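Long-range contacts in AB hydrolase-1 domain-containing protein (PDB 4L9A), which is an alpha/beta hydrolase of Streptococcus mutans that probably works as a carboxylesterase, cleaving ester bonds: residues Val85-Asn90 and Asp213-Leu218; Gly31-Cys36 and Gly81-Ser86; Phe52-Asp57 and Thr74-Asn79; Val45-Ala50 and Leu114-Ile119. One frame throughout, in Å; residues are numbered along the deposited sequence.

Interaction 1: Val85-Asn90 and Asp213-Leu218; sequences VSNQAN and DFKIRL
The carboxamide of Asn87 presents both faces to N-H groups: Lys215 N approaches its OD1 from one side of the amide plane and Ala89 N from the other. The bond from Lys215 N is 3.0 Å long to Asn87 OD1, its donor 47° out of the plane, and that from Ala89 N to Asn87 OD1 measures 2.9 Å. The second of these, reaching two residues along the chain, makes an Asx turn. Asn87 ND2 gives a weak hydrogen bond to Asp213 O over 3.0 Å, so each end of the amide meets the 213-218 backbone. The amide is brought there by a CG anti to the backbone N (chi1 -163°). The Phe214 ring lies obliquely to Ser86, with CE2 3.6 Å from Ser86 O.

Beside this, Gln88 N donates to Lys215 O at 2.9 Å. The Gln88 side chain bends at chi2, and its CG comes to 3.6 Å from Ile216 O. Its OE1 accepts from a water 2.6 Å away, which in turn accepts from Leu218 N. Ala89 CB rests 3.8 Å from Lys215 CG. Asn79 ND2 bonds to both Ser86 O and Ile216 O, joining the two loops from outside, while ND2 of Asn87 also holds a glycerol, probably from the crystallisation liquor.

Neither segment is a regular strand or helix, and this is a surface contact between two loops. Two N-H groups converging on one amide oxygen should fix the rotation of the Asn87 amide; with three direct hydrogen bonds and a bridging water the joint is largely polar, and no salt bridge takes part.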
loop_
_atom_site.group_PDB
_atom_site.type_symbol
_atom_site.label_atom_id
_atom_site.label_comp_id
_atom_site.label_asym_id
_atom_site.label_seq_id
_atom_site.Cartn_x
_atom_site.Cartn_y
_atom_site.Cartn_z
ATOM N N VAL A 85 17.810 -3.902 3.031
ATOM C CA VAL A 85 18.183 -3.133 1.854
ATOM C C VAL A 85 18.960 -4.033 0.893
ATOM O O VAL A 85 19.755 -4.880 1.316
ATOM C CB VAL A 85 18.975 -1.852 2.192
ATOM C CG1 VAL A 85 18.147 -0.931 3.100
ATOM C CG2 VAL A 85 20.294 -2.188 2.839
ATOM N N SER A 86 18.697 -3.856 -0.399
ATOM C CA SER A 86 19.348 -4.623 -1.450
ATOM C C SER A 86 19.080 -3.936 -2.792
ATOM O O SER A 86 18.077 -3.229 -2.951
ATOM C CB SER A 86 18.809 -6.057 -1.488
ATOM O OG SER A 86 17.426 -6.075 -1.816
ATOM N N ASN A 87 19.978 -4.139 -3.751
ATOM C CA ASN A 87 19.772 -3.595 -5.087
ATOM C C ASN A 87 18.525 -4.218 -5.704
ATOM O O ASN A 87 18.374 -5.444 -5.682
ATOM C CB ASN A 87 20.978 -3.875 -5.974
ATOM C CG ASN A 87 20.998 -2.990 -7.211
ATOM O OD1 ASN A 87 19.994 -2.358 -7.545
ATOM N ND2 ASN A 87 22.138 -2.921 -7.874
ATOM N N GLN A 88 17.639 -3.381 -6.251
ATOM C CA GLN A 88 16.415 -3.849 -6.912
ATOM C C GLN A 88 16.493 -3.785 -8.451
ATOM O O GLN A 88 15.531 -4.114 -9.143
ATOM C CB GLN A 88 15.185 -3.081 -6.384
ATOM C CG GLN A 88 14.898 -3.345 -4.887
ATOM C CD GLN A 88 14.435 -4.768 -4.627
ATOM O OE1 GLN A 88 13.325 -5.156 -5.009
ATOM N NE2 GLN A 88 15.291 -5.558 -3.991
ATOM N N ALA A 89 17.653 -3.401 -8.975
ATOM C CA ALA A 89 17.879 -3.310 -10.419
ATOM C C ALA A 89 17.398 -4.503 -11.240
ATOM O O ALA A 89 16.890 -4.319 -12.347
ATOM C CB ALA A 89 19.353 -3.046 -10.714
ATOM N N ASN A 90 17.579 -5.721 -10.729
ATOM C CA ASN A 90 17.200 -6.914 -11.489
ATOM C C ASN A 90 15.884 -7.530 -11.026
ATOM O O ASN A 90 15.581 -8.670 -11.363
ATOM C CB ASN A 90 18.317 -7.965 -11.449
ATOM C CG ASN A 90 19.509 -7.564 -12.271
ATOM O OD1 ASN A 90 19.355 -7.044 -13.376
ATOM N ND2 ASN A 90 20.714 -7.789 -11.737
ATOM N N ASP A 213 25.340 1.176 -9.226
ATOM C CA ASP A 213 24.309 0.332 -9.806
ATOM C C ASP A 213 23.005 0.308 -9.000
ATOM O O ASP A 213 22.029 -0.311 -9.415
ATOM C CB ASP A 213 24.841 -1.092 -9.998
ATOM C CG ASP A 213 26.120 -1.141 -10.819
ATOM O OD1 ASP A 213 26.323 -0.243 -11.656
ATOM O OD2 ASP A 213 26.918 -2.090 -10.625
ATOM N N PHE A 214 22.977 0.980 -7.856
ATOM C CA PHE A 214 21.850 0.827 -6.935
ATOM C C PHE A 214 20.541 1.390 -7.453
ATOM O O PHE A 214 20.478 2.547 -7.858
ATOM C CB PHE A 214 22.144 1.478 -5.584
ATOM C CG PHE A 214 21.061 1.260 -4.575
ATOM C CD1 PHE A 214 20.158 2.262 -4.275
ATOM C CD2 PHE A 214 20.927 0.031 -3.943
ATOM C CE1 PHE A 214 19.150 2.052 -3.339
ATOM C CE2 PHE A 214 19.922 -0.187 -3.021
ATOM C CZ PHE A 214 19.039 0.825 -2.712
ATOM N N LYS A 215 19.500 0.563 -7.418
ATOM C CA LYS A 215 18.142 0.992 -7.726
ATOM C C LYS A 215 17.283 0.642 -6.531
ATOM O O LYS A 215 17.242 -0.518 -6.107
ATOM C CB LYS A 215 17.601 0.269 -8.957
ATOM C CG LYS A 215 18.365 0.564 -10.231
ATOM C CD LYS A 215 18.374 2.051 -10.527
ATOM C CE LYS A 215 19.309 2.363 -11.684
ATOM N NZ LYS A 215 19.015 1.506 -12.870
ATOM N N ILE A 216 16.595 1.637 -5.988
ATOM C CA ILE A 216 15.867 1.446 -4.746
ATOM C C ILE A 216 14.575 0.653 -4.966
ATOM O O ILE A 216 14.059 0.007 -4.048
ATOM C CB ILE A 216 15.578 2.789 -4.056
ATOM C CG1 ILE A 216 15.119 2.555 -2.614
ATOM C CG2 ILE A 216 14.551 3.599 -4.863
ATOM C CD1 ILE A 216 15.342 3.738 -1.707
ATOM N N ARG A 217 14.068 0.658 -6.190
ATOM C CA ARG A 217 12.798 -0.027 -6.442
ATOM C C ARG A 217 12.750 -0.708 -7.804
ATOM O O ARG A 217 13.375 -0.257 -8.755
ATOM C CB ARG A 217 11.637 0.955 -6.316
ATOM C CG ARG A 217 10.260 0.309 -6.384
ATOM C CD ARG A 217 9.187 1.275 -5.898
ATOM N NE ARG A 217 9.559 1.854 -4.610
ATOM C CZ ARG A 217 10.199 3.012 -4.464
ATOM N NH1 ARG A 217 10.534 3.733 -5.531
ATOM N NH2 ARG A 217 10.502 3.449 -3.249
ATOM N N LEU A 218 11.995 -1.792 -7.889
ATOM C CA LEU A 218 11.826 -2.491 -9.153
ATOM C C LEU A 218 11.214 -1.550 -10.195
ATOM O O LEU A 218 10.450 -0.656 -9.862
ATOM C CB LEU A 218 10.957 -3.733 -8.957
ATOM C CG LEU A 218 9.512 -3.532 -8.485
ATOM C CD1 LEU A 218 8.579 -3.234 -9.667
ATOM C CD2 LEU A 218 9.054 -4.772 -7.715
HETATM O O HOH W 1 11.349 -3.462 -5.223
HETATM O O HOH W 2 15.020 -1.386 -10.759
#

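Interaction 2: Gly31-Cys36 and Gly81-Ser86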
loop_
_atom_site.group_PDB
_atom_site.type_symbol
_atom_site.label_atom_id
_atom_site.label_comp_id
_atom_site.label_asym_id
_atom_site.label_seq_id
_atom_site.Cartn_x
_atom_site.Cartn_y
_atom_site.Cartn_z
ATOM N N GLY A 31 15.141 -12.745 -0.916
ATOM C CA GLY A 31 15.755 -12.641 0.398
ATOM C C GLY A 31 14.669 -12.386 1.428
ATOM O O GLY A 31 13.480 -12.410 1.097
ATOM N N PRO A 32 15.065 -12.149 2.681
ATOM C CA PRO A 32 14.059 -12.070 3.739
ATOM C C PRO A 32 13.170 -10.853 3.596
ATOM O O PRO A 32 13.612 -9.777 3.160
ATOM C CB PRO A 32 14.899 -11.984 5.026
ATOM C CG PRO A 32 16.226 -12.653 4.650
ATOM C CD PRO A 32 16.442 -12.220 3.219
ATOM N N ILE A 33 11.904 -11.030 3.948
ATOM C CA ILE A 33 10.949 -9.922 3.872
ATOM C C ILE A 33 10.295 -9.771 5.239
ATOM O O ILE A 33 9.810 -10.735 5.800
ATOM C CB ILE A 33 9.892 -10.176 2.795
ATOM C CG1 ILE A 33 10.562 -10.285 1.421
ATOM C CG2 ILE A 33 8.823 -9.053 2.786
ATOM C CD1 ILE A 33 11.119 -8.926 0.878
ATOM N N TYR A 34 10.295 -8.556 5.768
ATOM C CA TYR A 34 9.668 -8.280 7.053
ATOM C C TYR A 34 8.139 -8.279 6.983
ATOM O O TYR A 34 7.524 -7.587 6.152
ATOM C CB TYR A 34 10.164 -6.939 7.569
ATOM C CG TYR A 34 9.632 -6.514 8.921
ATOM C CD1 TYR A 34 10.247 -6.947 10.092
ATOM C CD2 TYR A 34 8.552 -5.635 9.024
ATOM C CE1 TYR A 34 9.791 -6.544 11.327
ATOM C CE2 TYR A 34 8.089 -5.214 10.264
ATOM C CZ TYR A 34 8.715 -5.677 11.411
ATOM O OH TYR A 34 8.270 -5.277 12.648
ATOM N N THR A 35 7.532 -9.058 7.866
ATOM C CA THR A 35 6.080 -9.127 7.961
ATOM C C THR A 35 5.618 -8.970 9.397
ATOM O O THR A 35 6.370 -9.258 10.335
ATOM C CB THR A 35 5.540 -10.478 7.458
ATOM O OG1 THR A 35 5.984 -11.520 8.327
ATOM C CG2 THR A 35 6.017 -10.777 6.034
ATOM N N CYS A 36 4.374 -8.524 9.557
ATOM C CA CYS A 36 3.689 -8.539 10.841
ATOM C C CYS A 36 2.362 -9.237 10.628
ATOM O O CYS A 36 1.672 -8.970 9.646
ATOM C CB CYS A 36 3.450 -7.125 11.360
ATOM S SG CYS A 36 4.952 -6.180 11.605
ATOM N N GLY A 81 11.027 0.323 5.517
ATOM C CA GLY A 81 10.670 -0.170 6.829
ATOM C C GLY A 81 11.767 -1.069 7.369
ATOM O O GLY A 81 12.934 -0.692 7.362
ATOM N N TYR A 82 11.405 -2.261 7.828
ATOM C CA TYR A 82 12.407 -3.134 8.420
ATOM C C TYR A 82 12.807 -4.270 7.485
ATOM O O TYR A 82 13.548 -5.163 7.887
ATOM C CB TYR A 82 11.939 -3.676 9.776
ATOM C CG TYR A 82 11.716 -2.594 10.813
ATOM C CD1 TYR A 82 12.782 -2.052 11.530
ATOM C CD2 TYR A 82 10.439 -2.123 11.084
ATOM C CE1 TYR A 82 12.579 -1.060 12.476
ATOM C CE2 TYR A 82 10.228 -1.135 12.037
ATOM C CZ TYR A 82 11.300 -0.603 12.724
ATOM O OH TYR A 82 11.080 0.390 13.667
ATOM N N SER A 83 12.320 -4.266 6.246
ATOM C CA SER A 83 12.854 -5.240 5.288
ATOM C C SER A 83 14.296 -4.880 4.954
ATOM O O SER A 83 14.712 -3.742 5.149
ATOM C CB SER A 83 11.996 -5.340 4.029
ATOM O OG SER A 83 10.882 -6.200 4.259
ATOM N N PRO A 84 15.074 -5.855 4.462
ATOM C CA PRO A 84 16.487 -5.572 4.190
ATOM C C PRO A 84 16.674 -4.586 3.034
ATOM O O PRO A 84 15.795 -4.430 2.163
ATOM C CB PRO A 84 17.053 -6.946 3.795
ATOM C CG PRO A 84 16.099 -7.953 4.386
ATOM C CD PRO A 84 14.742 -7.274 4.251
ATOM N N VAL A 85 17.810 -3.902 3.031
ATOM C CA VAL A 85 18.183 -3.133 1.854
ATOM C C VAL A 85 18.960 -4.033 0.893
ATOM O O VAL A 85 19.755 -4.880 1.316
ATOM C CB VAL A 85 18.975 -1.852 2.192
ATOM C CG1 VAL A 85 18.147 -0.931 3.100
ATOM C CG2 VAL A 85 20.294 -2.188 2.839
ATOM N N SER A 86 18.697 -3.856 -0.399
ATOM C CA SER A 86 19.348 -4.623 -1.450
ATOM C C SER A 86 19.080 -3.936 -2.792
ATOM O O SER A 86 18.077 -3.229 -2.951
ATOM C CB SER A 86 18.809 -6.057 -1.488
ATOM O OG SER A 86 17.426 -6.075 -1.816
#
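Tyr34 and Tyr82 lie side by side and point the same way, but their rings are not stacked. The planes are inclined at 50° and the centroids sit 5.3 Å apart, an oblique pairing. The closer approach comes from the Tyr82 methylene: its CB stands over the centre of the Tyr34 ring, 3.7 Å from the centroid and 11° off the ring normal, which is a CH-pi contact. With its CG anti to the backbone N (chi1 -179°), Tyr34 carries its ring out beside Tyr82. Tyr82 CD2 follows on at 4.0 Å from Tyr34 CZ.

Next along the chain, Ser83 points its OG at the strand. Tyr34 N donates to Ser83 OG at 2.9 Å in a moderately bent hydrogen bond, and the same hydroxyl bonds to Asp76 O. Farther along, Pro84 CD lies 3.0 Å from Pro32 O and Pro84 CG lies 3.3 Å from it, while the two proline rings meet more loosely.

The contact joins the start of strand 33-38, an antiparallel member of the central alpha/beta hydrolase sheet, to the loop between strand 71-75 and helix 93-106. Tyr82 also meets the ring of Tyr200 in helix 188-206. A carbonyl can only accept, so Ser83 OG gives its proton to Asp76 O and takes one from Tyr34 N. This largely buried hydroxyl is thus used as both donor and acceptor, and it spans two backbones.

Interaction 3: Phe52-Asp57 and Thr74-Asn79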
loop_
_atom_site.group_PDB
_atom_site.type_symbol
_atom_site.label_atom_id
_atom_site.label_comp_id
_atom_site.label_asym_id
_atom_site.label_seq_id
_atom_site.Cartn_x
_atom_site.Cartn_y
_atom_site.Cartn_z
ATOM N N PHE A 52 9.600 4.955 3.192
ATOM C CA PHE A 52 10.489 4.215 4.078
ATOM C C PHE A 52 9.758 3.714 5.309
ATOM O O PHE A 52 10.337 2.999 6.114
ATOM C CB PHE A 52 11.662 5.092 4.546
ATOM C CG PHE A 52 12.591 5.514 3.449
ATOM C CD1 PHE A 52 12.571 4.881 2.216
ATOM C CD2 PHE A 52 13.498 6.548 3.660
ATOM C CE1 PHE A 52 13.424 5.281 1.206
ATOM C CE2 PHE A 52 14.361 6.948 2.660
ATOM C CZ PHE A 52 14.325 6.319 1.427
ATOM N N PHE A 53 8.498 4.104 5.481
ATOM C CA PHE A 53 7.758 3.659 6.657
ATOM C C PHE A 53 7.533 2.141 6.642
ATOM O O PHE A 53 7.303 1.551 5.595
ATOM C CB PHE A 53 6.400 4.349 6.746
ATOM C CG PHE A 53 6.466 5.848 6.681
ATOM C CD1 PHE A 53 7.149 6.569 7.644
ATOM C CD2 PHE A 53 5.825 6.535 5.660
ATOM C CE1 PHE A 53 7.197 7.949 7.589
ATOM C CE2 PHE A 53 5.869 7.930 5.594
ATOM C CZ PHE A 53 6.551 8.633 6.556
ATOM N N SER A 54 7.566 1.519 7.814
ATOM C CA SER A 54 7.204 0.103 7.910
ATOM C C SER A 54 5.689 0.014 7.809
ATOM O O SER A 54 4.982 0.926 8.235
ATOM C CB SER A 54 7.698 -0.514 9.231
ATOM O OG SER A 54 7.527 -1.923 9.219
ATOM N N THR A 55 5.186 -1.084 7.257
ATOM C CA THR A 55 3.793 -1.116 6.798
ATOM C C THR A 55 2.789 -1.156 7.942
ATOM O O THR A 55 1.779 -0.446 7.912
ATOM C CB THR A 55 3.565 -2.261 5.803
ATOM O OG1 THR A 55 4.340 -2.000 4.628
ATOM C CG2 THR A 55 2.081 -2.382 5.415
ATOM N N ALA A 56 3.068 -1.949 8.973
ATOM C CA ALA A 56 2.173 -1.990 10.119
ATOM C C ALA A 56 2.041 -0.610 10.784
ATOM O O ALA A 56 0.945 -0.220 11.202
ATOM C CB ALA A 56 2.642 -3.039 11.134
ATOM N N ASP A 57 3.158 0.108 10.894
ATOM C CA ASP A 57 3.166 1.460 11.453
ATOM C C ASP A 57 2.356 2.385 10.542
ATOM O O ASP A 57 1.538 3.203 10.996
ATOM C CB ASP A 57 4.597 2.005 11.509
ATOM C CG ASP A 57 5.496 1.242 12.478
ATOM O OD1 ASP A 57 4.965 0.646 13.430
ATOM O OD2 ASP A 57 6.739 1.252 12.293
ATOM N N THR A 74 0.918 -7.588 7.345
ATOM C CA THR A 74 1.585 -6.451 6.737
ATOM C C THR A 74 2.903 -6.914 6.140
ATOM O O THR A 74 3.576 -7.807 6.690
ATOM C CB THR A 74 1.820 -5.311 7.741
ATOM O OG1 THR A 74 2.830 -5.695 8.682
ATOM C CG2 THR A 74 0.520 -4.960 8.491
ATOM N N ILE A 75 3.276 -6.294 5.029
ATOM C CA ILE A 75 4.479 -6.653 4.295
ATOM C C ILE A 75 5.296 -5.408 3.943
ATOM O O ILE A 75 4.767 -4.459 3.348
ATOM C CB ILE A 75 4.117 -7.402 2.987
ATOM C CG1 ILE A 75 3.309 -8.667 3.299
ATOM C CG2 ILE A 75 5.373 -7.754 2.194
ATOM C CD1 ILE A 75 2.800 -9.393 2.049
ATOM N N ASP A 76 6.577 -5.404 4.312
ATOM C CA ASP A 76 7.482 -4.310 3.947
ATOM C C ASP A 76 8.242 -4.646 2.659
ATOM O O ASP A 76 8.895 -5.678 2.573
ATOM C CB ASP A 76 8.494 -4.022 5.066
ATOM C CG ASP A 76 7.852 -3.403 6.303
ATOM O OD1 ASP A 76 6.598 -3.413 6.400
ATOM O OD2 ASP A 76 8.601 -2.928 7.191
ATOM N N ALA A 77 8.170 -3.769 1.659
ATOM C CA ALA A 77 8.927 -3.978 0.425
ATOM C C ALA A 77 10.426 -3.857 0.697
ATOM O O ALA A 77 10.842 -3.237 1.679
ATOM C CB ALA A 77 8.490 -2.963 -0.659
ATOM N N PRO A 78 11.249 -4.456 -0.168
ATOM C CA PRO A 78 12.693 -4.238 -0.036
ATOM C C PRO A 78 12.989 -2.747 0.082
ATOM O O PRO A 78 12.248 -1.919 -0.474
ATOM C CB PRO A 78 13.243 -4.789 -1.358
ATOM C CG PRO A 78 12.273 -5.864 -1.724
ATOM C CD PRO A 78 10.923 -5.343 -1.298
ATOM N N ASN A 79 14.058 -2.409 0.795
ATOM C CA ASN A 79 14.467 -1.014 0.948
ATOM C C ASN A 79 13.433 -0.111 1.626
ATOM O O ASN A 79 13.427 1.116 1.432
ATOM C CB ASN A 79 14.847 -0.414 -0.405
ATOM C CG ASN A 79 16.035 -1.112 -1.035
ATOM O OD1 ASN A 79 17.007 -1.461 -0.355
ATOM N ND2 ASN A 79 15.967 -1.314 -2.346
HETATM O O HOH W 3 5.149 -4.416 8.577
#
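Thr55 and Ser54 meet Asp76 where, in the alpha/beta hydrolase fold, the loop after strand 43-47 turns into helix 55-58 beside strand 71-75. The tight part is a polar knot around the Asp76 carboxylate. Ser54 OG donates over only 2.5 Å to Asp76 OD2, which receives it on its syn lone pair. Thr55 N bonds to the other oxygen, OD1 of Asp76, at 2.9 Å from 38° above the carboxylate plane. Ser54 occupies the N-cap position, yet its hydroxyl is spent on Asp76 and makes no capping bond. Thr55 OG1, beside the backbone N (chi1 -65°), donates to Ile75 O at 2.8 Å and also bonds to Ser48 OG.

With Tyr82 N on OD2 as well, both oxygens of this buried carboxylate have partners, and the N-H groups together with the nearby helix start would be expected to favour its ionised form. Alongside, Thr55 CG2 lies 3.7 Å from Thr74 CB as the two side chains slide past each other in opposite directions, and Ala56 CB lies against OG1 and CG2 of Thr74.

The looser part lies at the two ends. At one, a water bridges three partners, accepting from Ala56 N, meeting Thr74 OG1 and donating to Asp76 OD1 at 2.8 Å. At the other, where the segments diverge, Phe52 CD1 approaches Asn79 O obliquely, at 3.9 Å.

Interaction 4: Val45-Ala50 and Leu114-Ile119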
loop_
_atom_site.group_PDB
_atom_site.type_symbol
_atom_site.label_atom_id
_atom_site.label_comp_id
_atom_site.label_asym_id
_atom_site.label_seq_id
_atom_site.Cartn_x
_atom_site.Cartn_y
_atom_site.Cartn_z
ATOM N N VAL A 45 -4.601 -7.892 4.202
ATOM C CA VAL A 45 -3.230 -7.798 3.741
ATOM C C VAL A 45 -2.923 -6.349 3.354
ATOM O O VAL A 45 -3.632 -5.754 2.531
ATOM C CB VAL A 45 -3.005 -8.709 2.518
ATOM C CG1 VAL A 45 -1.602 -8.520 1.971
ATOM C CG2 VAL A 45 -3.284 -10.182 2.871
ATOM N N PHE A 46 -1.872 -5.786 3.939
ATOM C CA PHE A 46 -1.513 -4.387 3.689
ATOM C C PHE A 46 -0.234 -4.228 2.887
ATOM O O PHE A 46 0.790 -4.864 3.177
ATOM C CB PHE A 46 -1.358 -3.631 5.015
ATOM C CG PHE A 46 -2.617 -3.574 5.825
ATOM C CD1 PHE A 46 -3.494 -2.505 5.694
ATOM C CD2 PHE A 46 -2.936 -4.596 6.708
ATOM C CE1 PHE A 46 -4.660 -2.455 6.443
ATOM C CE2 PHE A 46 -4.102 -4.554 7.460
ATOM C CZ PHE A 46 -4.966 -3.490 7.325
ATOM N N LEU A 47 -0.287 -3.344 1.897
ATOM C CA LEU A 47 0.886 -2.964 1.135
ATOM C C LEU A 47 0.980 -1.442 1.103
ATOM O O LEU A 47 -0.008 -0.753 0.864
ATOM C CB LEU A 47 0.824 -3.499 -0.297
ATOM C CG LEU A 47 0.741 -5.005 -0.535
ATOM C CD1 LEU A 47 0.458 -5.286 -2.017
ATOM C CD2 LEU A 47 2.019 -5.728 -0.055
ATOM N N SER A 48 2.182 -0.935 1.339
ATOM C CA SER A 48 2.415 0.490 1.402
ATOM C C SER A 48 2.706 1.064 0.026
ATOM O O SER A 48 2.853 0.328 -0.963
ATOM C CB SER A 48 3.584 0.771 2.354
ATOM O OG SER A 48 3.214 0.385 3.659
ATOM N N GLY A 49 2.777 2.384 -0.037
ATOM C CA GLY A 49 3.229 3.047 -1.244
ATOM C C GLY A 49 4.741 3.106 -1.201
ATOM O O GLY A 49 5.389 2.319 -0.512
ATOM N N ALA A 50 5.301 4.037 -1.950
ATOM C CA ALA A 50 6.736 4.216 -2.009
ATOM C C ALA A 50 7.058 5.070 -0.807
ATOM O O ALA A 50 6.363 6.045 -0.517
ATOM C CB ALA A 50 7.149 4.923 -3.314
ATOM N N LEU A 114 -7.185 -7.128 0.236
ATOM C CA LEU A 114 -5.979 -6.334 0.079
ATOM C C LEU A 114 -6.301 -4.879 0.382
ATOM O O LEU A 114 -7.299 -4.349 -0.109
ATOM C CB LEU A 114 -5.467 -6.443 -1.354
ATOM C CG LEU A 114 -4.418 -7.523 -1.596
ATOM C CD1 LEU A 114 -4.256 -7.815 -3.086
ATOM C CD2 LEU A 114 -3.103 -7.099 -0.956
ATOM N N CYS A 115 -5.457 -4.239 1.186
ATOM C CA CYS A 115 -5.592 -2.818 1.478
ATOM C C CYS A 115 -4.258 -2.178 1.151
ATOM O O CYS A 115 -3.237 -2.523 1.741
ATOM C CB CYS A 115 -5.950 -2.591 2.956
ATOM S SG CYS A 115 -6.119 -0.825 3.445
ATOM N N VAL A 116 -4.247 -1.268 0.186
ATOM C CA VAL A 116 -2.976 -0.712 -0.263
ATOM C C VAL A 116 -3.037 0.795 -0.380
ATOM O O VAL A 116 -4.122 1.389 -0.547
ATOM C CB VAL A 116 -2.548 -1.309 -1.629
ATOM C CG1 VAL A 116 -2.728 -2.815 -1.629
ATOM C CG2 VAL A 116 -3.372 -0.676 -2.782
ATOM N N HIS A 117 -1.861 1.406 -0.297
ATOM C CA HIS A 117 -1.703 2.820 -0.594
ATOM C C HIS A 117 -0.839 2.967 -1.835
ATOM O O HIS A 117 0.147 2.248 -1.997
ATOM C CB HIS A 117 -1.045 3.543 0.589
ATOM C CG HIS A 117 -0.839 5.004 0.363
ATOM N ND1 HIS A 117 0.401 5.607 0.441
ATOM C CD2 HIS A 117 -1.715 5.990 0.052
ATOM C CE1 HIS A 117 0.276 6.899 0.198
ATOM N NE2 HIS A 117 -1.000 7.158 -0.045
ATOM N N SER A 118 -1.235 3.860 -2.739
ATOM C CA SER A 118 -0.336 4.313 -3.784
ATOM C C SER A 118 0.251 3.155 -4.614
ATOM O O SER A 118 -0.488 2.348 -5.178
ATOM C CB SER A 118 0.783 5.141 -3.129
ATOM O OG SER A 118 1.471 5.935 -4.068
ATOM N N ILE A 119 1.578 3.069 -4.677
ATOM C CA ILE A 119 2.236 2.144 -5.598
ATOM C C ILE A 119 1.925 0.672 -5.296
ATOM O O ILE A 119 2.069 -0.199 -6.170
ATOM C CB ILE A 119 3.773 2.381 -5.654
ATOM C CG1 ILE A 119 4.345 1.965 -7.003
ATOM C CG2 ILE A 119 4.501 1.703 -4.498
ATOM C CD1 ILE A 119 4.023 2.949 -8.106
HETATM O O HOH W 4 2.381 4.300 1.989
#
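Strands 45-47 and 114-117 are parallel neighbours in the central sheet, pairing Val45 with Leu114, Phe46 with Cys115 and Leu47 with Val116, and their axes are 4.7 Å apart at 15°. The ladder has three bonds: Cys115 N to Val45 O (2.7 Å), Leu47 N to Cys115 O (3.1 Å) and His117 N to Leu47 O (3.1 Å). On one face Val45 CG1 touches Leu114 CD2 at 3.6 Å, and Leu47 CB lies beside Val116 CG1; Leu47, Leu114 and Val116 pack against helix 120-130. On the other, Cys115, with SG anti to its backbone N (chi1 179°), sets that sulfur obliquely beside the Phe46 ring, 4.7 Å from its centroid.

Past the strands comes what looks like the nucleophile elbow of the alpha/beta hydrolase fold: Ser118 has positive phi (55°) between strand 111-117 and helix 120-130, and its OG makes a weak hydrogen bond to His268 NE2, consistent with a catalytic Ser-His pair. Gly49 packs closely against it, CA 3.7 Å from Ser118 CB, with Ile119 CG2 against Gly49 C and Ala50 N. One water accepts from Gly49 N and bonds to His117 ND1, whose NE2 holds His268 O.

In the fold
From the N terminus, strand 33-38 opens interaction 2, which closes when the loop at 81-86 returns. Residues 45-50 open interaction 4 inside that loop, but its partner 114-119 comes later, so interactions 2 and 4 cross. Interaction 3, from 52-57 to 74-79, is nested within both. Interaction 1 starts at Val85 and Ser86, where interaction 2 ends, and its partner 213-218 lies far down the chain, so it crosses interaction 4. Interactions 2, 3 and 4 all reach the central sheet, through strands 33-38, 71-75, 43-47 and 111-117, whereas interaction 1 joins two surface loops. Ala50 of interaction 4 touches Arg217 of interaction 1.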